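MtN3/saliva family (Thermodesulfovibrio yellowstonii, PDB 4RNG) probably carries sugars across the membrane as a small, two-chain bacterial relative of the SWEET transporters. Local coordinates at residues Leu53-Phe56 and Tyr57-Ile61. Residues are numbered along the deposited sequence; the frame is centred on the assembly and turned at random.
Sequences LWFF and YGVLI
Trp-54 turns the edge of its six-membered ring toward the face of Tyr-57, an offset edge-to-face pair with the planes at 87° and the two ring centroids 5.4 Å apart. The touching edge is CE3 and CZ3; Trp-54 CE3 comes within 3.7 Å of Tyr-57 CD2. Tyr-57 CG lies anti to its backbone N (chi1 176°) and Trp-54 CG stands beside its own, which leaves the two side chains side by side and pointing the same way. At the next two positions, i/i+4 pairs place an aliphatic methyl over a phenylalanine face as CH-pi contacts. Val-59 CG2 sits 4.0 Å from the centroid of the Phe-55 ring, and Leu-60 CD1 lies 4.3 Å from that of Phe-56, only 15° off the ring normal. Beneath these pairs the backbone bonds run from i+4 to i, from Tyr-57 N to Leu-53 O (2.9 Å) through Leu-60 N to Phe-56 O (3.0 Å), and hold the residues in the helical spacing from which the side chains meet. Both polar atoms of the aromatic pair are hydrogen-bonded across the dimer, Trp-54 NE1 to Thr-19 OG1 and Tyr-57 OH to Glu-63 OE1, both of the second subunit. Within the chain, Phe-55 and Val-59 pack on Ile-67 of helix 64-87, and Trp-54 touches Asn-70 there. These i/i+3 and i/i+4 pairs line the last turns of helix 41-60, a predicted transmembrane helix of the PQ-loop repeat, with its aromatic pair at the SemiSWEET dimer interface.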
ATOM      1  N   LEU C  53      -0.159  -7.256  -9.690  1.00 17.76           N
ATOM      2  CA  LEU C  53      -0.558  -6.606 -10.941  1.00 16.17           C
ATOM      3  C   LEU C  53       0.202  -5.302 -11.211  1.00 16.41           C
ATOM      4  O   LEU C  53       0.516  -4.993 -12.348  1.00 20.58           O
ATOM      5  CB  LEU C  53      -2.059  -6.338 -10.944  1.00 18.99           C
ATOM      6  CG  LEU C  53      -2.920  -7.539 -11.297  1.00 21.08           C
ATOM      7  CD1 LEU C  53      -4.397  -7.162 -11.321  1.00 17.65           C
ATOM      8  CD2 LEU C  53      -2.488  -8.007 -12.666  1.00 25.20           C
ATOM      9  N   TRP C  54       0.482  -4.522 -10.169  1.00 16.91           N
ATOM     10  CA  TRP C  54       1.310  -3.332 -10.338  1.00 16.64           C
ATOM     11  C   TRP C  54       2.701  -3.727 -10.855  1.00 20.59           C
ATOM     12  O   TRP C  54       3.297  -3.031 -11.668  1.00 17.42           O
ATOM     13  CB  TRP C  54       1.447  -2.579  -9.020  1.00 30.95           C
ATOM     14  CG  TRP C  54       0.315  -1.672  -8.731  1.00 42.60           C
ATOM     15  CD1 TRP C  54      -0.542  -1.749  -7.674  1.00 31.43           C
ATOM     16  CD2 TRP C  54      -0.099  -0.541  -9.499  1.00 25.01           C
ATOM     17  NE1 TRP C  54      -1.459  -0.735  -7.737  1.00 24.85           N
ATOM     18  CE2 TRP C  54      -1.209   0.024  -8.867  1.00 23.27           C
ATOM     19  CE3 TRP C  54       0.368   0.053 -10.682  1.00 24.61           C
ATOM     20  CZ2 TRP C  54      -1.869   1.155  -9.346  1.00 22.75           C
ATOM     21  CZ3 TRP C  54      -0.286   1.166 -11.171  1.00 26.28           C
ATOM     22  CH2 TRP C  54      -1.393   1.708 -10.502  1.00 24.99           C
ATOM     23  N   PHE C  55       3.213  -4.856 -10.373  1.00 16.25           N
ATOM     24  CA  PHE C  55       4.457  -5.389 -10.890  1.00 20.09           C
ATOM     25  C   PHE C  55       4.409  -5.623 -12.403  1.00 23.10           C
ATOM     26  O   PHE C  55       5.275  -5.157 -13.129  1.00 16.78           O
ATOM     27  CB  PHE C  55       4.805  -6.697 -10.185  1.00 20.83           C
ATOM     28  CG  PHE C  55       5.747  -7.565 -10.977  1.00 19.73           C
ATOM     29  CD1 PHE C  55       7.088  -7.232 -11.109  1.00 18.27           C
ATOM     30  CD2 PHE C  55       5.285  -8.706 -11.609  1.00 15.83           C
ATOM     31  CE1 PHE C  55       7.959  -8.012 -11.860  1.00 16.13           C
ATOM     32  CE2 PHE C  55       6.155  -9.499 -12.355  1.00 19.60           C
ATOM     33  CZ  PHE C  55       7.500  -9.150 -12.473  1.00 16.07           C
ATOM     34  N   PHE C  56       3.391  -6.341 -12.863  1.00 16.45           N
ATOM     35  CA  PHE C  56       3.198  -6.632 -14.287  1.00 16.75           C
ATOM     36  C   PHE C  56       3.140  -5.351 -15.091  1.00 20.04           C
ATOM     37  O   PHE C  56       3.800  -5.206 -16.127  1.00 20.94           O
ATOM     38  CB  PHE C  56       1.920  -7.450 -14.479  1.00 16.67           C
ATOM     39  CG  PHE C  56       1.722  -7.977 -15.870  1.00 28.17           C
ATOM     40  CD1 PHE C  56       2.788  -8.413 -16.632  1.00 35.60           C
ATOM     41  CD2 PHE C  56       0.454  -8.034 -16.422  1.00 26.90           C
ATOM     42  CE1 PHE C  56       2.597  -8.902 -17.918  1.00 17.55           C
ATOM     43  CE2 PHE C  56       0.264  -8.503 -17.701  1.00 21.06           C
ATOM     44  CZ  PHE C  56       1.339  -8.944 -18.447  1.00 19.94           C
ATOM     45  N   TYR C  57       2.336  -4.423 -14.596  1.00 29.05           N
ATOM     46  CA  TYR C  57       2.210  -3.088 -15.165  1.00 24.57           C
ATOM     47  C   TYR C  57       3.575  -2.391 -15.315  1.00 26.05           C
ATOM     48  O   TYR C  57       3.874  -1.794 -16.348  1.00 18.55           O
ATOM     49  CB  TYR C  57       1.305  -2.257 -14.265  1.00 22.03           C
ATOM     50  CG  TYR C  57       1.168  -0.823 -14.678  1.00 18.30           C
ATOM     51  CD1 TYR C  57       0.356  -0.468 -15.744  1.00 19.42           C
ATOM     52  CD2 TYR C  57       1.871   0.178 -14.020  1.00 18.40           C
ATOM     53  CE1 TYR C  57       0.212   0.848 -16.114  1.00 25.67           C
ATOM     54  CE2 TYR C  57       1.751   1.496 -14.402  1.00 18.96           C
ATOM     55  CZ  TYR C  57       0.920   1.823 -15.443  1.00 19.41           C
ATOM     56  OH  TYR C  57       0.797   3.120 -15.833  1.00 26.89           O
ATOM     57  N   GLY C  58       4.396  -2.452 -14.270  1.00 17.71           N
ATOM     58  CA  GLY C  58       5.715  -1.850 -14.329  1.00 17.94           C
ATOM     59  C   GLY C  58       6.572  -2.463 -15.430  1.00 24.40           C
ATOM     60  O   GLY C  58       7.367  -1.793 -16.096  1.00 26.74           O
ATOM     61  N   VAL C  59       6.431  -3.766 -15.598  1.00 17.88           N
ATOM     62  CA  VAL C  59       7.171  -4.469 -16.617  1.00 22.23           C
ATOM     63  C   VAL C  59       6.728  -4.048 -18.019  1.00 23.43           C
ATOM     64  O   VAL C  59       7.570  -3.845 -18.880  1.00 20.91           O
ATOM     65  CB  VAL C  59       7.040  -5.994 -16.437  1.00 19.81           C
ATOM     66  CG1 VAL C  59       7.667  -6.719 -17.602  1.00 23.56           C
ATOM     67  CG2 VAL C  59       7.693  -6.419 -15.123  1.00 17.25           C
ATOM     68  N   LEU C  60       5.419  -3.918 -18.242  1.00 18.77           N
ATOM     69  CA  LEU C  60       4.907  -3.509 -19.551  1.00 19.40           C
ATOM     70  C   LEU C  60       5.362  -2.094 -19.963  1.00 33.32           C
ATOM     71  O   LEU C  60       5.777  -1.875 -21.108  1.00 36.14           O
ATOM     72  CB  LEU C  60       3.378  -3.585 -19.586  1.00 19.33           C
ATOM     73  CG  LEU C  60       2.700  -4.957 -19.471  1.00 28.44           C
ATOM     74  CD1 LEU C  60       1.200  -4.801 -19.332  1.00 29.78           C
ATOM     75  CD2 LEU C  60       3.027  -5.887 -20.632  1.00 25.35           C
ATOM     76  N   ILE C  61       5.265  -1.136 -19.045  1.00 23.57           N
ATOM     77  CA  ILE C  61       5.663   0.249 -19.319  1.00 20.46           C
ATOM     78  C   ILE C  61       7.175   0.432 -19.122  1.00 25.00           C
ATOM     79  O   ILE C  61       7.693   1.544 -19.220  1.00 26.35           O
ATOM     80  CB  ILE C  61       4.878   1.268 -18.454  1.00 27.02           C
ATOM     81  CG1 ILE C  61       5.204   1.091 -16.971  1.00 27.89           C
ATOM     82  CG2 ILE C  61       3.377   1.125 -18.675  1.00 20.37           C
ATOM     83  CD1 ILE C  61       4.733   2.250 -16.109  1.00 19.80           C
TER